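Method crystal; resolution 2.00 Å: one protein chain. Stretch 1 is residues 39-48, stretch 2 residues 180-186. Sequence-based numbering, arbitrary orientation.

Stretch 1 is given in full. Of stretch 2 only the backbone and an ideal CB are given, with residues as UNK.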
ATOM      1  N   ARG A  39      -3.573  23.300   8.776  1.00 36.72           N
ATOM      2  CA  ARG A  39      -4.527  24.081   9.554  1.00 39.60           C
ATOM      3  C   ARG A  39      -5.854  24.218   8.823  1.00 36.59           C
ATOM      4  O   ARG A  39      -6.900  24.178   9.437  1.00 36.84           O
ATOM      5  CB  ARG A  39      -3.942  25.453   9.910  1.00 45.60           C
ATOM      6  CG  ARG A  39      -3.048  25.380  11.146  1.00 53.28           C
ATOM      7  CD  ARG A  39      -2.708  26.743  11.751  1.00 61.72           C
ATOM      8  NE  ARG A  39      -1.320  27.088  11.449  1.00 68.41           N
ATOM      9  CZ  ARG A  39      -0.901  27.815  10.411  1.00 71.50           C
ATOM     10  NH1 ARG A  39      -1.754  28.378   9.541  1.00 73.16           N
ATOM     11  NH2 ARG A  39       0.402  28.000  10.259  1.00 71.12           N
ATOM     12  N   ALA A  40      -5.811  24.379   7.511  1.00 33.98           N
ATOM     13  CA  ALA A  40      -7.034  24.531   6.737  1.00 32.92           C
ATOM     14  C   ALA A  40      -7.742  23.195   6.462  1.00 31.28           C
ATOM     15  O   ALA A  40      -8.933  23.179   6.112  1.00 29.57           O
ATOM     16  CB  ALA A  40      -6.722  25.229   5.418  1.00 34.80           C
ATOM     17  N   GLN A  41      -7.002  22.081   6.593  1.00 30.59           N
ATOM     18  CA  GLN A  41      -7.517  20.767   6.265  1.00 28.57           C
ATOM     19  C   GLN A  41      -8.680  20.296   7.137  1.00 28.57           C
ATOM     20  O   GLN A  41      -9.549  19.603   6.652  1.00 27.67           O
ATOM     21  CB  GLN A  41      -6.370  19.739   6.314  1.00 27.73           C
ATOM     22  CG  GLN A  41      -6.743  18.353   5.817  1.00 26.35           C
ATOM     23  CD  GLN A  41      -7.316  17.490   6.890  1.00 27.73           C
ATOM     24  OE1 GLN A  41      -6.991  17.660   8.042  1.00 27.95           O
ATOM     25  NE2 GLN A  41      -8.186  16.544   6.512  1.00 29.03           N
ATOM     26  N   SER A  42      -8.704  20.673   8.403  1.00 32.55           N
ATOM     27  CA  SER A  42      -9.811  20.295   9.287  1.00 35.45           C
ATOM     28  C   SER A  42     -11.147  20.775   8.781  1.00 35.96           C
ATOM     29  O   SER A  42     -12.083  19.999   8.704  1.00 33.13           O
ATOM     30  CB  SER A  42      -9.583  20.837  10.681  1.00 39.77           C
ATOM     31  OG  SER A  42      -8.314  20.376  11.163  1.00 42.95           O
ATOM     32  N   ARG A  43     -11.233  22.052   8.432  1.00 35.30           N
ATOM     33  CA  ARG A  43     -12.462  22.597   7.888  1.00 36.74           C
ATOM     34  C   ARG A  43     -12.825  21.930   6.560  1.00 33.74           C
ATOM     35  O   ARG A  43     -13.974  21.607   6.338  1.00 32.30           O
ATOM     36  CB  ARG A  43     -12.316  24.102   7.647  1.00 40.61           C
ATOM     37  CG  ARG A  43     -13.603  24.749   7.207  1.00 45.01           C
ATOM     38  CD  ARG A  43     -13.413  26.167   6.674  1.00 49.92           C
ATOM     39  NE  ARG A  43     -14.696  26.509   6.099  1.00 56.88           N
ATOM     40  CZ  ARG A  43     -15.747  26.929   6.796  1.00 60.62           C
ATOM     41  NH1 ARG A  43     -15.651  27.154   8.096  1.00 63.42           N
ATOM     42  NH2 ARG A  43     -16.896  27.160   6.178  1.00 61.95           N
ATOM     43  N   TRP A  44     -11.836  21.725   5.684  1.00 31.34           N
ATOM     44  CA  TRP A  44     -12.057  20.966   4.429  1.00 29.83           C
ATOM     45  C   TRP A  44     -12.655  19.538   4.660  1.00 29.56           C
ATOM     46  O   TRP A  44     -13.636  19.137   4.015  1.00 27.17           O
ATOM     47  CB  TRP A  44     -10.763  20.951   3.618  1.00 28.06           C
ATOM     48  CG  TRP A  44     -10.769  20.298   2.356  1.00 25.71           C
ATOM     49  CD1 TRP A  44     -10.035  19.192   2.031  1.00 24.80           C
ATOM     50  CD2 TRP A  44     -11.480  20.672   1.171  1.00 26.40           C
ATOM     51  NE1 TRP A  44     -10.251  18.857   0.726  1.00 25.97           N
ATOM     52  CE2 TRP A  44     -11.112  19.753   0.163  1.00 25.43           C
ATOM     53  CE3 TRP A  44     -12.367  21.702   0.853  1.00 26.98           C
ATOM     54  CZ2 TRP A  44     -11.651  19.778  -1.095  1.00 25.42           C
ATOM     55  CZ3 TRP A  44     -12.863  21.758  -0.435  1.00 27.65           C
ATOM     56  CH2 TRP A  44     -12.519  20.779  -1.382  1.00 26.18           C
ATOM     57  N   GLN A  45     -12.121  18.817   5.630  1.00 29.71           N
ATOM     58  CA  GLN A  45     -12.644  17.496   5.968  1.00 30.71           C
ATOM     59  C   GLN A  45     -14.089  17.632   6.541  1.00 32.90           C
ATOM     60  O   GLN A  45     -15.017  16.910   6.127  1.00 30.96           O
ATOM     61  CB  GLN A  45     -11.677  16.799   6.949  1.00 33.00           C
ATOM     62  CG  GLN A  45     -12.136  15.432   7.502  1.00 35.76           C
ATOM     63  CD  GLN A  45     -11.135  14.834   8.517  1.00 36.18           C
ATOM     64  OE1 GLN A  45      -9.916  15.097   8.511  1.00 34.64           O
ATOM     65  NE2 GLN A  45     -11.663  14.032   9.393  1.00 37.83           N
ATOM     66  N   GLU A  46     -14.304  18.614   7.408  1.00 35.95           N
ATOM     67  CA  GLU A  46     -15.613  18.826   8.048  1.00 39.89           C
ATOM     68  C   GLU A  46     -16.669  19.355   7.094  1.00 39.02           C
ATOM     69  O   GLU A  46     -17.842  19.197   7.361  1.00 38.01           O
ATOM     70  CB  GLU A  46     -15.502  19.768   9.256  1.00 45.52           C
ATOM     71  CG  GLU A  46     -14.705  19.124  10.393  1.00 55.22           C
ATOM     72  CD  GLU A  46     -14.195  20.110  11.457  1.00 65.52           C
ATOM     73  OE1 GLU A  46     -14.254  21.355  11.248  1.00 74.68           O
ATOM     74  OE2 GLU A  46     -13.700  19.628  12.506  1.00 68.78           O
ATOM     75  N   LEU A  47     -16.276  19.961   5.983  1.00 34.89           N
ATOM     76  CA  LEU A  47     -17.280  20.289   4.951  1.00 37.53           C
ATOM     77  C   LEU A  47     -18.106  19.123   4.460  1.00 34.14           C
ATOM     78  O   LEU A  47     -19.187  19.321   3.979  1.00 34.77           O
ATOM     79  CB  LEU A  47     -16.640  20.859   3.698  1.00 37.51           C
ATOM     80  CG  LEU A  47     -16.369  22.331   3.568  1.00 42.15           C
ATOM     81  CD1 LEU A  47     -16.042  22.584   2.097  1.00 41.94           C
ATOM     82  CD2 LEU A  47     -17.506  23.208   4.025  1.00 45.40           C
ATOM     83  N   GLY A  48     -17.562  17.913   4.501  1.00 33.51           N
ATOM     84  CA  GLY A  48     -18.228  16.770   3.904  1.00 33.27           C
ATOM     85  C   GLY A  48     -18.035  16.656   2.396  1.00 33.71           C
ATOM     86  O   GLY A  48     -17.779  17.646   1.682  1.00 31.90           O
ATOM     87  N   UNK A 180     -12.918  30.112  -2.183  1.00 44.48           N
ATOM     88  CA  UNK A 180     -12.251  30.320  -0.891  1.00 46.80           C
ATOM     89  C   UNK A 180     -12.063  29.035  -0.075  1.00 44.42           C
ATOM     90  O   UNK A 180     -11.048  28.887   0.601  1.00 45.22           O
ATOM     91  CB  UNK A 180     -13.053  31.325  -0.062  1.00 46.80           C
ATOM     92  N   UNK A 181     -12.940  28.057  -0.226  1.00 40.52           N
ATOM     93  CA  UNK A 181     -12.763  26.821   0.547  1.00 40.45           C
ATOM     94  C   UNK A 181     -11.629  25.893   0.044  1.00 36.34           C
ATOM     95  O   UNK A 181     -11.223  25.007   0.748  1.00 36.75           O
ATOM     96  CB  UNK A 181     -14.081  26.043   0.537  1.00 40.45           C
ATOM     97  N   UNK A 182     -11.097  26.119  -1.144  1.00 33.90           N
ATOM     98  CA  UNK A 182     -10.094  25.227  -1.704  1.00 31.84           C
ATOM     99  C   UNK A 182      -8.713  25.825  -1.663  1.00 32.17           C
ATOM    100  O   UNK A 182      -7.715  25.104  -1.683  1.00 28.92           O
ATOM    101  CB  UNK A 182     -10.453  24.863  -3.146  1.00 31.84           C
ATOM    102  N   UNK A 183      -8.646  27.150  -1.598  1.00 31.08           N
ATOM    103  CA  UNK A 183      -7.420  27.831  -1.931  1.00 33.16           C
ATOM    104  C   UNK A 183      -6.395  27.708  -0.821  1.00 31.63           C
ATOM    105  O   UNK A 183      -5.235  27.912  -1.062  1.00 33.03           O
ATOM    106  CB  UNK A 183      -7.700  29.305  -2.231  1.00 33.16           C
ATOM    107  N   UNK A 184      -6.793  27.351   0.381  1.00 31.62           N
ATOM    108  CA  UNK A 184      -5.792  27.048   1.398  1.00 32.85           C
ATOM    109  C   UNK A 184      -5.514  25.549   1.605  1.00 29.95           C
ATOM    110  O   UNK A 184      -4.641  25.205   2.395  1.00 29.66           O
ATOM    111  CB  UNK A 184      -6.238  27.660   2.727  1.00 32.85           C
ATOM    112  N   UNK A 185      -6.167  24.680   0.850  1.00 29.72           N
ATOM    113  CA  UNK A 185      -5.861  23.244   0.912  1.00 29.09           C
ATOM    114  C   UNK A 185      -5.271  22.608  -0.329  1.00 28.65           C
ATOM    115  O   UNK A 185      -4.839  21.446  -0.260  1.00 26.41           O
ATOM    116  CB  UNK A 185      -7.143  22.485   1.258  1.00 29.09           C
ATOM    117  N   UNK A 186      -5.285  23.324  -1.456  1.00 26.98           N
ATOM    118  CA  UNK A 186      -4.589  22.917  -2.648  1.00 25.82           C
ATOM    119  C   UNK A 186      -3.498  23.939  -2.815  1.00 27.87           C
ATOM    120  O   UNK A 186      -3.777  25.130  -3.061  1.00 27.18           O
ATOM    121  CB  UNK A 186      -5.505  22.826  -3.870  1.00 25.82           C
TER

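Nothing of stretch 1 comes within 5.5 Å of the ideal CB at position 180, so stretch 1 imposes no choice; a phi of -69° also admits proline. It is Pro180.

Position 181 is more demanding. Its CA-to-CB bond points toward the helix, and the ideal CB sits 4.3 Å from Leu47 CD1 and 4.6 Å from Trp44 CZ3. Farther out lies the extended side chain of Arg43, a positive charge with several N-H donors. A side chain with an aliphatic base and an acceptor at its tip would suit; glutamate and glutamine could both be considered, and the charge favours the acid. The residue is Glu181. With chi1 and chi2 both m, it brings its carboxylate to the edge of the guanidinium, near its plane, where N-H bonds point. Arg43 NE donates to Glu181 OE1 at 2.7 Å and Arg43 NH2 to Glu181 OE2 at 2.9 Å, a two-pronged salt bridge. Its backbone contributes too: Glu181 O lies 3.5 Å from Trp44 CE3.

At position 182 the CA-to-CB bond runs sideways, with the ideal CB 4.8 Å from Trp44 CZ3. The six-membered part of the indole offers an apolar surface, so leucine, isoleucine or methionine would be reasonable. Leu182 occupies it; its t, p rotamer carries the side chain nearer, placing Leu182 CD1 3.6 Å from Trp44 CH2.

Position 183 finds no atom of stretch 1 near its ideal CB, and many residues would do. It is Arg183, whose side chain makes no contact with stretch 1.

Position 184 has its CB directed sideways, yet only 3.7 Å from Ala40 CB. Ala40 ends at CB, so the surface here is small and apolar, and a modest side chain that turns aside, such as aspartate, asparagine or serine, fits. Asp184 makes no salt bridge with stretch 1; its contacts are simple packing, including Asp184 O to Ala40 CB at 3.7 Å.

Position 185 points toward the helix, its ideal CB 4.4 Å from Trp44 CG and 5.0 Å from Ala40 CB. A compact apolar residue is called for, with valine or isoleucine especially apt because branching at CB can serve both neighbours. Val185 does so: Val185 CG1 lies 3.7 Å from Ala40 CB, while Val185 CG2 sits over the indole face, 3.8 Å from Trp44 CD2, in a CH-pi contact.

Position 186 turns to strand geometry, out of the helix's reach. Stretch 1 sets no preference there, and Leu186 does not touch it.

Stretch 2, residues 180-186: PELRDVL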
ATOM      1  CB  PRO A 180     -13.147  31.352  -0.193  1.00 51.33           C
ATOM      2  CG  PRO A 180     -14.480  31.205  -0.870  1.00 52.80           C
ATOM      3  CD  PRO A 180     -14.181  30.865  -2.300  1.00 48.81           C
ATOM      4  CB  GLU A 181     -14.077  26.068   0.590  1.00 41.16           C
ATOM      5  CG  GLU A 181     -15.205  26.881   1.233  1.00 44.76           C
ATOM      6  CD  GLU A 181     -15.198  26.861   2.767  1.00 49.93           C
ATOM      7  OE1 GLU A 181     -14.199  26.403   3.411  1.00 45.25           O
ATOM      8  OE2 GLU A 181     -16.232  27.291   3.346  1.00 53.83           O
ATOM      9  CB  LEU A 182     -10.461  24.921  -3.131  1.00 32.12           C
ATOM     10  CG  LEU A 182      -9.764  23.824  -3.911  1.00 30.99           C
ATOM     11  CD1 LEU A 182      -9.953  22.470  -3.253  1.00 31.43           C
ATOM     12  CD2 LEU A 182     -10.356  23.803  -5.303  1.00 33.04           C
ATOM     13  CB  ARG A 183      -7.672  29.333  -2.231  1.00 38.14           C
ATOM     14  CG  ARG A 183      -8.285  30.118  -1.076  1.00 42.29           C
ATOM     15  CD  ARG A 183      -8.222  31.637  -1.284  1.00 49.14           C
ATOM     16  NE  ARG A 183      -6.836  32.074  -1.504  1.00 53.02           N
ATOM     17  CZ  ARG A 183      -6.457  33.322  -1.737  1.00 59.52           C
ATOM     18  NH1 ARG A 183      -7.350  34.317  -1.772  1.00 62.87           N
ATOM     19  NH2 ARG A 183      -5.170  33.574  -1.933  1.00 62.75           N
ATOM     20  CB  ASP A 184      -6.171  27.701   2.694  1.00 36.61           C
ATOM     21  CG  ASP A 184      -6.182  29.221   2.576  1.00 40.73           C
ATOM     22  OD1 ASP A 184      -5.211  29.819   2.063  1.00 44.65           O
ATOM     23  OD2 ASP A 184      -7.183  29.797   2.983  1.00 43.15           O
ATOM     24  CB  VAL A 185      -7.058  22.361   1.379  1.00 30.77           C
ATOM     25  CG1 VAL A 185      -7.461  22.739   2.796  1.00 31.26           C
ATOM     26  CG2 VAL A 185      -8.223  22.411   0.417  1.00 29.97           C
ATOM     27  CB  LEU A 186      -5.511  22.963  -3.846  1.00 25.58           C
ATOM     28  CG  LEU A 186      -4.828  22.723  -5.169  1.00 24.89           C
ATOM     29  CD1 LEU A 186      -4.012  21.452  -5.194  1.00 24.75           C
ATOM     30  CD2 LEU A 186      -5.865  22.677  -6.278  1.00 25.17           C
TER
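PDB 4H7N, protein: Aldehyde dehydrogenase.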